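Local coordinates for epimerase domain-containing protein (Bacillus cereus HuA2-4, PDB 6ZLK), which catalyses the NAD-dependent, reversible conversion of UDP-glucuronic acid into UDP-galacturonic acid by inverting C4 of the sugar, at residues I35-A40 against A83-R88; P182-R185 against A189-R192; V78-A83 against M104-L109. One frame throughout, in Å; residues are numbered along the deposited sequence.

Interaction 1. Residues I35-A40 against A83-R88. With NAD (nicotinamide-adenine-dinucleotide), chain E.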
loop_
_atom_site.group_PDB
_atom_site.type_symbol
_atom_site.label_atom_id
_atom_site.label_comp_id
_atom_site.label_asym_id
_atom_site.label_seq_id
_atom_site.Cartn_x
_atom_site.Cartn_y
_atom_site.Cartn_z
ATOM N N ILE A 35 -0.445 -20.679 -8.140
ATOM C CA ILE A 35 0.812 -19.901 -8.203
ATOM C C ILE A 35 1.372 -19.720 -6.782
ATOM O O ILE A 35 0.884 -20.349 -5.827
ATOM C CB ILE A 35 0.605 -18.569 -8.946
ATOM C CG1 ILE A 35 -0.370 -17.656 -8.184
ATOM C CG2 ILE A 35 0.126 -18.900 -10.348
ATOM C CD1 ILE A 35 -0.376 -16.217 -8.649
ATOM N N GLY A 36 2.414 -18.926 -6.669
ATOM C CA GLY A 36 3.125 -18.681 -5.432
ATOM C C GLY A 36 4.116 -19.793 -5.086
ATOM O O GLY A 36 4.536 -20.596 -5.906
ATOM N N PRO A 37 4.557 -19.848 -3.835
ATOM C CA PRO A 37 5.723 -20.667 -3.505
ATOM C C PRO A 37 5.492 -22.177 -3.447
ATOM O O PRO A 37 6.450 -22.907 -3.576
ATOM C CB PRO A 37 6.165 -20.080 -2.163
ATOM C CG PRO A 37 4.870 -19.523 -1.550
ATOM C CD PRO A 37 4.127 -18.960 -2.725
ATOM N N THR A 38 4.265 -22.620 -3.235
ATOM C CA THR A 38 3.966 -24.060 -3.110
ATOM C C THR A 38 3.733 -24.606 -4.502
ATOM O O THR A 38 2.895 -24.118 -5.218
ATOM C CB THR A 38 2.748 -24.338 -2.242
ATOM O OG1 THR A 38 3.068 -23.640 -1.031
ATOM C CG2 THR A 38 2.551 -25.821 -2.067
ATOM N N PRO A 39 4.493 -25.638 -4.934
ATOM C CA PRO A 39 4.219 -26.217 -6.239
ATOM C C PRO A 39 2.817 -26.837 -6.269
ATOM O O PRO A 39 2.315 -27.340 -5.253
ATOM C CB PRO A 39 5.326 -27.253 -6.418
ATOM C CG PRO A 39 5.878 -27.514 -5.042
ATOM C CD PRO A 39 5.591 -26.284 -4.208
ATOM N N ALA A 40 2.223 -26.882 -7.469
ATOM C CA ALA A 40 0.826 -27.316 -7.704
ATOM C C ALA A 40 0.655 -28.766 -7.315
ATOM O O ALA A 40 -0.454 -29.189 -6.923
ATOM C CB ALA A 40 0.443 -27.148 -9.137
ATOM N N ALA A 83 -3.267 -14.679 -2.474
ATOM C CA ALA A 83 -2.162 -13.750 -2.324
ATOM C C ALA A 83 -0.885 -14.475 -2.680
ATOM O O ALA A 83 -0.912 -15.740 -2.788
ATOM C CB ALA A 83 -2.099 -13.279 -0.915
ATOM N N ILE A 84 0.166 -13.698 -2.811
ATOM C CA ILE A 84 1.546 -14.226 -2.821
ATOM C C ILE A 84 2.063 -13.930 -1.433
ATOM O O ILE A 84 2.188 -12.757 -1.066
ATOM C CB ILE A 84 2.418 -13.583 -3.917
ATOM C CG1 ILE A 84 1.824 -13.871 -5.290
ATOM C CG2 ILE A 84 3.833 -14.150 -3.781
ATOM C CD1 ILE A 84 1.845 -15.309 -5.735
ATOM N N PRO A 85 2.358 -14.968 -0.622
ATOM C CA PRO A 85 2.863 -14.767 0.725
ATOM C C PRO A 85 4.391 -14.874 0.689
ATOM O O PRO A 85 4.978 -15.216 -0.307
ATOM C CB PRO A 85 2.173 -15.926 1.462
ATOM C CG PRO A 85 2.320 -17.081 0.486
ATOM C CD PRO A 85 2.131 -16.410 -0.877
ATOM N N GLY A 86 5.015 -14.589 1.793
ATOM C CA GLY A 86 6.451 -14.908 1.906
ATOM C C GLY A 86 7.200 -13.612 2.086
ATOM O O GLY A 86 7.382 -12.844 1.082
ATOM N N VAL A 87 7.556 -13.345 3.335
ATOM C CA VAL A 87 8.256 -12.107 3.721
ATOM C C VAL A 87 9.584 -12.073 2.948
ATOM O O VAL A 87 10.003 -11.028 2.512
ATOM C CB VAL A 87 8.421 -12.079 5.251
ATOM C CG1 VAL A 87 9.418 -11.038 5.717
ATOM C CG2 VAL A 87 7.073 -11.924 5.952
ATOM N N ARG A 88 10.276 -13.205 2.848
ATOM C CA ARG A 88 11.728 -13.172 2.558
ATOM C C ARG A 88 11.974 -13.123 1.053
ATOM O O ARG A 88 13.129 -12.876 0.650
ATOM C CB ARG A 88 12.390 -14.391 3.219
ATOM C CG ARG A 88 12.349 -14.321 4.742
ATOM C CD ARG A 88 12.972 -15.551 5.412
ATOM N NE ARG A 88 12.220 -16.782 5.223
ATOM C CZ ARG A 88 11.140 -17.134 5.931
ATOM N NH1 ARG A 88 10.515 -18.277 5.682
ATOM N NH2 ARG A 88 10.713 -16.335 6.900
HETATM P PA NAD E . -0.790 -20.190 -0.129
HETATM O O1A NAD E . 0.242 -19.675 -1.057
HETATM O O2A NAD E . -0.721 -21.609 0.349
HETATM O O5B NAD E . -2.260 -19.905 -0.614
HETATM C C5B NAD E . -2.643 -18.764 -1.409
HETATM C C4B NAD E . -3.268 -19.242 -2.697
HETATM O O4B NAD E . -3.644 -18.079 -3.468
HETATM C C3B NAD E . -2.360 -20.082 -3.577
HETATM O O3B NAD E . -2.748 -21.449 -3.649
HETATM C C2B NAD E . -2.340 -19.316 -4.905
HETATM O O2B NAD E . -2.337 -20.120 -6.071
HETATM C C1B NAD E . -3.626 -18.488 -4.822
HETATM N N9A NAD E . -3.608 -17.271 -5.614
HETATM C C8A NAD E . -2.684 -16.259 -5.577
HETATM N N7A NAD E . -2.937 -15.290 -6.416
HETATM C C5A NAD E . -4.061 -15.742 -7.104
HETATM C C6A NAD E . -4.816 -15.209 -8.159
HETATM N N6A NAD E . -4.506 -14.070 -8.817
HETATM N N1A NAD E . -5.912 -15.895 -8.563
HETATM C C2A NAD E . -6.217 -17.057 -7.944
HETATM N N3A NAD E . -5.546 -17.691 -6.972
HETATM C C4A NAD E . -4.498 -16.968 -6.585
HETATM O O3 NAD E . -0.659 -19.221 1.144
HETATM P PN NAD E . -1.303 -19.388 2.640
HETATM O O1N NAD E . -0.191 -19.639 3.547
HETATM O O2N NAD E . -2.444 -20.276 2.543
HETATM O O5D NAD E . -1.839 -17.921 2.867
HETATM C C5D NAD E . -3.178 -17.671 2.654
HETATM C C4D NAD E . -3.437 -16.242 3.038
HETATM O O4D NAD E . -3.145 -16.044 4.432
HETATM C C3D NAD E . -2.612 -15.203 2.263
HETATM O O3D NAD E . -3.431 -14.055 1.978
HETATM C C2D NAD E . -1.532 -14.777 3.256
HETATM O O2D NAD E . -0.999 -13.487 2.940
HETATM C C1D NAD E . -2.321 -14.931 4.552
HETATM N N1N NAD E . -1.496 -15.225 5.713
HETATM C C2N NAD E . -0.872 -16.430 5.843
HETATM C C3N NAD E . -0.110 -16.672 6.932
HETATM C C7N NAD E . 0.651 -17.944 7.079
HETATM O O7N NAD E . 1.291 -18.064 8.109
HETATM N N7N NAD E . 0.542 -18.889 6.135
HETATM C C4N NAD E . -0.059 -15.726 7.971
HETATM C C5N NAD E . -0.576 -14.452 7.754
HETATM C C6N NAD E . -1.335 -14.242 6.645
#

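Interaction 2. Residues P182-R185 against A189-R192. With UGA (uridine-5'-diphosphate-glucuronic acid), chain F.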
loop_
_atom_site.group_PDB
_atom_site.type_symbol
_atom_site.label_atom_id
_atom_site.label_comp_id
_atom_site.label_asym_id
_atom_site.label_seq_id
_atom_site.Cartn_x
_atom_site.Cartn_y
_atom_site.Cartn_z
ATOM N N PRO A 182 -0.284 -29.231 9.816
ATOM C CA PRO A 182 -0.379 -30.044 8.615
ATOM C C PRO A 182 -0.696 -29.159 7.416
ATOM O O PRO A 182 -1.548 -28.261 7.556
ATOM C CB PRO A 182 -1.508 -31.027 8.969
ATOM C CG PRO A 182 -1.450 -31.125 10.448
ATOM C CD PRO A 182 -1.185 -29.693 10.866
ATOM N N ARG A 183 -0.087 -29.416 6.267
ATOM C CA ARG A 183 -0.257 -28.735 4.943
ATOM C C ARG A 183 0.481 -27.405 4.923
ATOM O O ARG A 183 0.363 -26.673 3.962
ATOM C CB ARG A 183 -1.706 -28.540 4.510
ATOM C CG ARG A 183 -2.543 -29.799 4.546
ATOM C CD ARG A 183 -3.858 -29.452 3.845
ATOM N NE ARG A 183 -4.787 -30.464 4.227
ATOM C CZ ARG A 183 -6.078 -30.388 4.067
ATOM N NH1 ARG A 183 -6.632 -29.317 3.521
ATOM N NH2 ARG A 183 -6.817 -31.411 4.427
ATOM N N GLN A 184 1.184 -27.058 5.996
ATOM C CA GLN A 184 1.933 -25.780 5.976
ATOM C C GLN A 184 2.805 -25.658 4.737
ATOM O O GLN A 184 3.342 -26.628 4.248
ATOM C CB GLN A 184 2.782 -25.627 7.212
ATOM C CG GLN A 184 3.334 -24.246 7.381
ATOM C CD GLN A 184 4.403 -24.114 8.432
ATOM O OE1 GLN A 184 5.301 -24.954 8.598
ATOM N NE2 GLN A 184 4.306 -23.048 9.203
ATOM N N ARG A 185 2.849 -24.484 4.147
ATOM C CA ARG A 185 3.600 -24.280 2.886
ATOM C C ARG A 185 5.047 -24.750 3.076
ATOM O O ARG A 185 5.670 -24.483 4.111
ATOM C CB ARG A 185 3.584 -22.806 2.446
ATOM C CG ARG A 185 2.236 -22.105 2.426
ATOM C CD ARG A 185 2.394 -20.852 1.609
ATOM N NE ARG A 185 3.532 -20.022 1.999
ATOM C CZ ARG A 185 3.537 -19.036 2.916
ATOM N NH1 ARG A 185 2.435 -18.647 3.534
ATOM N NH2 ARG A 185 4.657 -18.364 3.142
ATOM N N ALA A 189 8.984 -21.957 8.023
ATOM C CA ALA A 189 10.043 -22.439 8.901
ATOM C C ALA A 189 9.762 -23.867 9.340
ATOM O O ALA A 189 10.686 -24.723 9.302
ATOM C CB ALA A 189 10.181 -21.570 10.109
ATOM N N PHE A 190 8.606 -24.152 9.892
ATOM C CA PHE A 190 8.424 -25.463 10.545
ATOM C C PHE A 190 8.533 -26.564 9.506
ATOM O O PHE A 190 9.096 -27.619 9.823
ATOM C CB PHE A 190 7.107 -25.553 11.317
ATOM C CG PHE A 190 7.020 -24.661 12.537
ATOM C CD1 PHE A 190 8.041 -23.792 12.887
ATOM C CD2 PHE A 190 5.873 -24.698 13.304
ATOM C CE1 PHE A 190 7.904 -22.959 13.980
ATOM C CE2 PHE A 190 5.742 -23.877 14.407
ATOM C CZ PHE A 190 6.783 -23.037 14.763
ATOM N N HIS A 191 7.962 -26.366 8.342
ATOM C CA HIS A 191 7.988 -27.354 7.241
ATOM C C HIS A 191 9.456 -27.598 6.893
ATOM O O HIS A 191 9.918 -28.762 6.886
ATOM C CB HIS A 191 7.225 -26.843 6.059
ATOM C CG HIS A 191 7.050 -27.843 4.963
ATOM N ND1 HIS A 191 5.817 -28.062 4.429
ATOM C CD2 HIS A 191 7.923 -28.621 4.275
ATOM C CE1 HIS A 191 5.919 -28.990 3.472
ATOM N NE2 HIS A 191 7.219 -29.355 3.388
ATOM N N ARG A 192 10.228 -26.529 6.680
ATOM C CA ARG A 192 11.673 -26.668 6.349
ATOM C C ARG A 192 12.415 -27.395 7.450
ATOM O O ARG A 192 13.233 -28.296 7.115
ATOM C CB ARG A 192 12.331 -25.316 6.007
ATOM C CG ARG A 192 11.800 -24.687 4.739
ATOM C CD ARG A 192 12.230 -23.240 4.505
ATOM N NE ARG A 192 13.671 -23.068 4.733
ATOM C CZ ARG A 192 14.595 -23.321 3.823
ATOM N NH1 ARG A 192 14.228 -23.667 2.597
ATOM N NH2 ARG A 192 15.884 -23.236 4.138
HETATM C "C1'" UGA F . 4.498 -16.346 7.957
HETATM C "C2'" UGA F . 3.985 -16.575 6.544
HETATM O "O2'" UGA F . 5.076 -17.047 5.762
HETATM C "C3'" UGA F . 3.427 -15.321 5.914
HETATM O "O3'" UGA F . 2.755 -15.710 4.714
HETATM C "C4'" UGA F . 2.471 -14.590 6.842
HETATM O "O4'" UGA F . 2.130 -13.331 6.248
HETATM C "C5'" UGA F . 3.132 -14.370 8.212
HETATM O "O5'" UGA F . 3.560 -15.630 8.740
HETATM C "C6'" UGA F . 2.272 -13.693 9.292
HETATM O "O'P" UGA F . 1.513 -12.799 8.997
HETATM O "O'Q" UGA F . 2.405 -14.018 10.441
HETATM P PB UGA F . 6.846 -15.825 9.012
HETATM O O1B UGA F . 6.420 -15.358 10.338
HETATM O O2B UGA F . 8.071 -15.292 8.358
HETATM O O3B UGA F . 5.748 -15.698 7.849
HETATM O O3A UGA F . 6.910 -17.416 9.108
HETATM P PA UGA F . 8.002 -18.559 8.882
HETATM O O1A UGA F . 8.348 -18.579 7.458
HETATM O O2A UGA F . 7.477 -19.768 9.538
HETATM O O5D UGA F . 9.269 -17.992 9.702
HETATM C C5D UGA F . 9.267 -17.811 11.105
HETATM C C4D UGA F . 10.676 -17.541 11.540
HETATM O O4D UGA F . 11.542 -18.637 11.158
HETATM C C3D UGA F . 11.304 -16.280 10.938
HETATM O O3D UGA F . 11.829 -15.569 12.061
HETATM C C2D UGA F . 12.397 -16.794 9.998
HETATM O O2D UGA F . 13.588 -16.040 10.152
HETATM C C1D UGA F . 12.737 -18.161 10.578
HETATM N N1 UGA F . 13.192 -19.153 9.593
HETATM C C6 UGA F . 12.446 -19.461 8.489
HETATM C C2 UGA F . 14.341 -19.857 9.925
HETATM O O2 UGA F . 15.040 -19.597 10.897
HETATM N N3 UGA F . 14.643 -20.868 9.069
HETATM C C4 UGA F . 13.948 -21.235 7.941
HETATM O O4 UGA F . 14.394 -22.155 7.260
HETATM C C5 UGA F . 12.780 -20.445 7.649
HETATM O O HOH W 1 6.607 -21.993 10.690
#

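Interaction 3. Residues V78-A83 against M104-L109. With NAD (nicotinamide-adenine-dinucleotide), chain E.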
loop_
_atom_site.group_PDB
_atom_site.type_symbol
_atom_site.label_atom_id
_atom_site.label_comp_id
_atom_site.label_asym_id
_atom_site.label_seq_id
_atom_site.Cartn_x
_atom_site.Cartn_y
_atom_site.Cartn_z
ATOM N N VAL A 78 -17.605 -13.674 0.878
ATOM C CA VAL A 78 -16.262 -13.876 0.273
ATOM C C VAL A 78 -15.231 -14.006 1.359
ATOM O O VAL A 78 -15.228 -13.213 2.284
ATOM C CB VAL A 78 -15.852 -12.739 -0.669
ATOM C CG1 VAL A 78 -14.425 -12.991 -1.185
ATOM C CG2 VAL A 78 -16.869 -12.573 -1.788
ATOM N N TYR A 79 -14.488 -15.103 1.342
ATOM C CA TYR A 79 -13.227 -15.242 2.080
ATOM C C TYR A 79 -12.094 -15.017 1.101
ATOM O O TYR A 79 -11.877 -15.836 0.188
ATOM C CB TYR A 79 -13.086 -16.608 2.712
ATOM C CG TYR A 79 -13.816 -16.796 3.999
ATOM C CD1 TYR A 79 -13.333 -16.273 5.196
ATOM C CD2 TYR A 79 -14.924 -17.614 4.069
ATOM C CE1 TYR A 79 -13.992 -16.531 6.382
ATOM C CE2 TYR A 79 -15.580 -17.894 5.240
ATOM C CZ TYR A 79 -15.104 -17.355 6.425
ATOM O OH TYR A 79 -15.735 -17.685 7.591
ATOM N N HIS A 80 -11.388 -13.911 1.263
ATOM C CA HIS A 80 -10.348 -13.529 0.295
ATOM C C HIS A 80 -8.975 -13.894 0.856
ATOM O O HIS A 80 -8.365 -13.148 1.634
ATOM C CB HIS A 80 -10.514 -12.068 -0.115
ATOM C CG HIS A 80 -9.405 -11.668 -0.984
ATOM N ND1 HIS A 80 -8.912 -12.502 -1.977
ATOM C CD2 HIS A 80 -8.759 -10.481 -1.093
ATOM C CE1 HIS A 80 -7.935 -11.854 -2.599
ATOM N NE2 HIS A 80 -7.839 -10.570 -2.093
ATOM N N LEU A 81 -8.480 -15.078 0.515
ATOM C CA LEU A 81 -7.171 -15.559 0.964
ATOM C C LEU A 81 -6.131 -15.534 -0.161
ATOM O O LEU A 81 -4.927 -15.702 0.138
ATOM C CB LEU A 81 -7.259 -16.971 1.528
ATOM C CG LEU A 81 -7.818 -17.062 2.950
ATOM C CD1 LEU A 81 -9.300 -16.832 3.031
ATOM C CD2 LEU A 81 -7.490 -18.411 3.579
ATOM N N ALA A 82 -6.545 -15.394 -1.413
ATOM C CA ALA A 82 -5.566 -15.438 -2.531
ATOM C C ALA A 82 -4.530 -14.341 -2.342
ATOM O O ALA A 82 -4.928 -13.194 -2.015
ATOM C CB ALA A 82 -6.220 -15.280 -3.856
ATOM N N ALA A 83 -3.267 -14.679 -2.474
ATOM C CA ALA A 83 -2.162 -13.750 -2.324
ATOM C C ALA A 83 -0.885 -14.475 -2.680
ATOM O O ALA A 83 -0.912 -15.740 -2.788
ATOM C CB ALA A 83 -2.099 -13.279 -0.915
ATOM N N MET A 104 -3.794 -5.614 -6.971
ATOM C CA MET A 104 -4.723 -5.538 -8.124
ATOM C C MET A 104 -5.856 -6.557 -7.947
ATOM O O MET A 104 -7.025 -6.225 -8.191
ATOM C CB MET A 104 -4.034 -5.775 -9.475
ATOM C CG MET A 104 -3.190 -4.645 -9.933
ATOM S SD MET A 104 -4.172 -3.170 -10.261
ATOM C CE MET A 104 -5.637 -3.720 -11.106
ATOM N N VAL A 105 -5.579 -7.764 -7.480
ATOM C CA VAL A 105 -6.637 -8.779 -7.265
ATOM C C VAL A 105 -7.658 -8.264 -6.246
ATOM O O VAL A 105 -8.853 -8.430 -6.426
ATOM C CB VAL A 105 -5.986 -10.106 -6.828
ATOM C CG1 VAL A 105 -6.960 -11.017 -6.127
ATOM C CG2 VAL A 105 -5.437 -10.810 -8.051
ATOM N N THR A 106 -7.187 -7.667 -5.177
ATOM C CA THR A 106 -8.085 -7.199 -4.115
ATOM C C THR A 106 -8.963 -6.075 -4.677
ATOM O O THR A 106 -10.185 -6.095 -4.451
ATOM C CB THR A 106 -7.298 -6.748 -2.885
ATOM O OG1 THR A 106 -6.569 -7.860 -2.341
ATOM C CG2 THR A 106 -8.182 -6.212 -1.791
ATOM N N GLN A 107 -8.363 -5.170 -5.416
ATOM C CA GLN A 107 -9.161 -4.073 -6.017
ATOM C C GLN A 107 -10.224 -4.675 -6.943
ATOM O O GLN A 107 -11.376 -4.195 -6.924
ATOM C CB GLN A 107 -8.283 -3.067 -6.740
ATOM C CG GLN A 107 -9.071 -1.855 -7.217
ATOM C CD GLN A 107 -9.314 -1.848 -8.697
ATOM O OE1 GLN A 107 -9.039 -2.817 -9.388
ATOM N NE2 GLN A 107 -9.884 -0.744 -9.170
ATOM N N GLN A 108 -9.864 -5.610 -7.799
ATOM C CA GLN A 108 -10.851 -6.151 -8.754
ATOM C C GLN A 108 -12.005 -6.850 -8.010
ATOM O O GLN A 108 -13.177 -6.726 -8.435
ATOM C CB GLN A 108 -10.182 -7.121 -9.724
ATOM C CG GLN A 108 -9.243 -6.439 -10.711
ATOM C CD GLN A 108 -9.207 -7.193 -12.032
ATOM O OE1 GLN A 108 -9.655 -8.329 -12.158
ATOM N NE2 GLN A 108 -8.619 -6.577 -13.039
ATOM N N LEU A 109 -11.698 -7.628 -6.995
ATOM C CA LEU A 109 -12.756 -8.279 -6.181
ATOM C C LEU A 109 -13.659 -7.219 -5.563
ATOM O O LEU A 109 -14.870 -7.360 -5.669
ATOM C CB LEU A 109 -12.154 -9.162 -5.108
ATOM C CG LEU A 109 -11.542 -10.450 -5.616
ATOM C CD1 LEU A 109 -10.793 -11.082 -4.490
ATOM C CD2 LEU A 109 -12.618 -11.421 -6.130
HETATM P PA NAD E . -0.790 -20.190 -0.129
HETATM O O1A NAD E . 0.242 -19.675 -1.057
HETATM O O2A NAD E . -0.721 -21.609 0.349
HETATM O O5B NAD E . -2.260 -19.905 -0.614
HETATM C C5B NAD E . -2.643 -18.764 -1.409
HETATM C C4B NAD E . -3.268 -19.242 -2.697
HETATM O O4B NAD E . -3.644 -18.079 -3.468
HETATM C C3B NAD E . -2.360 -20.082 -3.577
HETATM O O3B NAD E . -2.748 -21.449 -3.649
HETATM C C2B NAD E . -2.340 -19.316 -4.905
HETATM O O2B NAD E . -2.337 -20.120 -6.071
HETATM C C1B NAD E . -3.626 -18.488 -4.822
HETATM N N9A NAD E . -3.608 -17.271 -5.614
HETATM C C8A NAD E . -2.684 -16.259 -5.577
HETATM N N7A NAD E . -2.937 -15.290 -6.416
HETATM C C5A NAD E . -4.061 -15.742 -7.104
HETATM C C6A NAD E . -4.816 -15.209 -8.159
HETATM N N6A NAD E . -4.506 -14.070 -8.817
HETATM N N1A NAD E . -5.912 -15.895 -8.563
HETATM C C2A NAD E . -6.217 -17.057 -7.944
HETATM N N3A NAD E . -5.546 -17.691 -6.972
HETATM C C4A NAD E . -4.498 -16.968 -6.585
HETATM O O3 NAD E . -0.659 -19.221 1.144
HETATM P PN NAD E . -1.303 -19.388 2.640
HETATM O O1N NAD E . -0.191 -19.639 3.547
HETATM O O2N NAD E . -2.444 -20.276 2.543
HETATM O O5D NAD E . -1.839 -17.921 2.867
HETATM C C5D NAD E . -3.178 -17.671 2.654
HETATM C C4D NAD E . -3.437 -16.242 3.038
HETATM O O4D NAD E . -3.145 -16.044 4.432
HETATM C C3D NAD E . -2.612 -15.203 2.263
HETATM O O3D NAD E . -3.431 -14.055 1.978
HETATM C C2D NAD E . -1.532 -14.777 3.256
HETATM O O2D NAD E . -0.999 -13.487 2.940
HETATM C C1D NAD E . -2.321 -14.931 4.552
HETATM N N1N NAD E . -1.496 -15.225 5.713
HETATM C C2N NAD E . -0.872 -16.430 5.843
HETATM C C3N NAD E . -0.110 -16.672 6.932
HETATM C C7N NAD E . 0.651 -17.944 7.079
HETATM O O7N NAD E . 1.291 -18.064 8.109
HETATM N N7N NAD E . 0.542 -18.889 6.135
HETATM C C4N NAD E . -0.059 -15.726 7.971
HETATM C C5N NAD E . -0.576 -14.452 7.754
HETATM C C6N NAD E . -1.335 -14.242 6.645
#

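Interaction 1. Residues I35-A40 against A83-R88
Two loops at the C-terminal edge of a Rossmann-fold sheet meet beside the NAD pyrophosphate and adenosine, I35, G36 and P37 on one side and I84 and P85 on the other. The first loop follows strand 27-31 and the second follows strand 77-80. No hydrogen bond links them directly; the contact is apolar, and 172 Å² of surface is buried between the segments. I35 and I84 cross at about a right angle, and their CD1 methyls meet at 3.8 Å. I35 has CG1 between its own backbone N and carbonyl carbon (chi1 64°), which turns CD1 toward the adenine, where it lies 3.5 Å from N7A of NAD. The CD1 methyl of I84 also lies 3.6 Å from G36 CA, where there is no side chain to hold it off. G36 has a positive phi of 80°, a value that glycine adopts readily. One residue further on, the two proline rings approach each other, with P37 CD 3.7 Å from P85 CD. The first loop also makes a polar contact with the cofactor: I35 N donates to O2B of the adenosine ribose at 2.9 Å, with an N-H...O angle of 152°. P85 CG rests 3.7 Å from phosphate oxygen O1A, and A83 CB is 3.3 Å from O3D of the nicotinamide ribose. Behind the second loop, N102 OD1 on helix 96-113 bonds to I84 N, and Y98 OH bonds to G86 O. D32, earlier in the same loop as I35, adds a further hydrogen bond to NAD. The two loops therefore meet through carbon-to-carbon packing, without a direct hydrogen bond, while the bond from I35 N gives the adenosine ribose a directional contact with the first loop.

Interaction 2. Residues P182-R185 against A189-R192
Q184 and H191 reach for each other from the loop and the helix, each with CG anti to its own backbone N, and the pairing ties the loop to the first turn of helix 189-198. With chi1 at -173°, the H191 ring swings toward the loop, and ND1 donates to Q184 O at 2.9 Å. The approach is not along a lone pair: ND1 stands well above the carbonyl plane, and the oxygen is tilted slightly from the imidazole plane. On the far side of the ring, NE2 bonds to Y314 OH. The extended Q184 chain brings OE1 to a weak bond with H191 N at 3.0 Å. The same oxygen lies 3.3 Å from F190 CB, with the amide and phenyl planes turned 61° apart. Q184 NE2 is held by V179 O and by a water that also accepts from F190 N and donates to UGA O2A. This water sits 3.1 Å above one face of the F190 ring, toward its rim. R185 starts away from the helix at CB. Its bent chain brings the guanidinium to the sugar, with O2' at the group's edge, 3.0 Å from NH2, and NH1 bonding to O3' at 3.2 Å. NH1 also forms a salt bridge to O1N of NAD, and NE pairs with D187. From the helix, A189 N donates to the alpha-phosphate oxygen O2A at 3.1 Å, while R192 NE meets uracil O4 in the guanidinium plane at 2.8 Å in an almost straight bond (176°). A helix N terminus turned to the alpha-phosphate, where its dipole probably favours the negative charge, together with an arginine spanning cofactor and sugar, lines the UDP-sugar pocket of this epimerase, next to the NAD site.

Interaction 3. Residues V78-A83 against M104-L109
A buried histidine, H80, carries most of the strand's side of this contact, with the L109 CD1 methyl over one face of its ring, toward the rim, and the T106 hydroxyl at its edge. The setting is the beta-alpha-beta unit of a Rossmann fold formed by strand 77-80, helix 96-113 and strand 120-126. Axes of the short strand and helix segments run antiparallel, at 169° and 11.3 Å apart, as expected when the crossover helix packs on the sheet. H80 has CG anti to its backbone N, which sends the imidazole off the strand toward the helix. There L109 CD1 makes a CH-pi contact, 3.5 Å from the ring centroid and only 15° off the ring normal. In the ring plane, NE2 and T106 OG1 are hydrogen-bonded at 3.0 Å. Both ring nitrogens are thus engaged, since ND1 bonds to T6 OG1 at the end of the adjacent strand 2-6, while T106 OG1 has a second partner in N102 O. These bonds fix the rotation of the ring. V105 CG1 comes in obliquely, 3.8 Å from H80 CE1. Past the strand the chain turns to NAD: L81 O accepts from O3D at 2.9 Å, and A82 CB lies 3.6 Å from adenine C4A. The other V105 methyl, CG2, reaches the same base, 3.5 Å from its exocyclic N6A.

Overall arrangement
From the N terminus, the chain leaves strand 27-31 into loop 35-40, and interaction 1 brings it against the loop after strand 77-80, closing a span of 42 residues. Interaction 3 opens at V78, before interaction 1 has closed at R88, and ends on helix 96-113; the two therefore cross, and A83 belongs to both. Interaction 2 is a short local closure much later, after strand 171-180, joining its loop to helix 189-198. No contact nests in another. R185 nevertheless packs on P37, T38 and P85, which brings interactions 1 and 2 together beside the nucleotides. Interactions 2 and 3 stay about 24 Å apart between centres, near UGA and the adenine respectively.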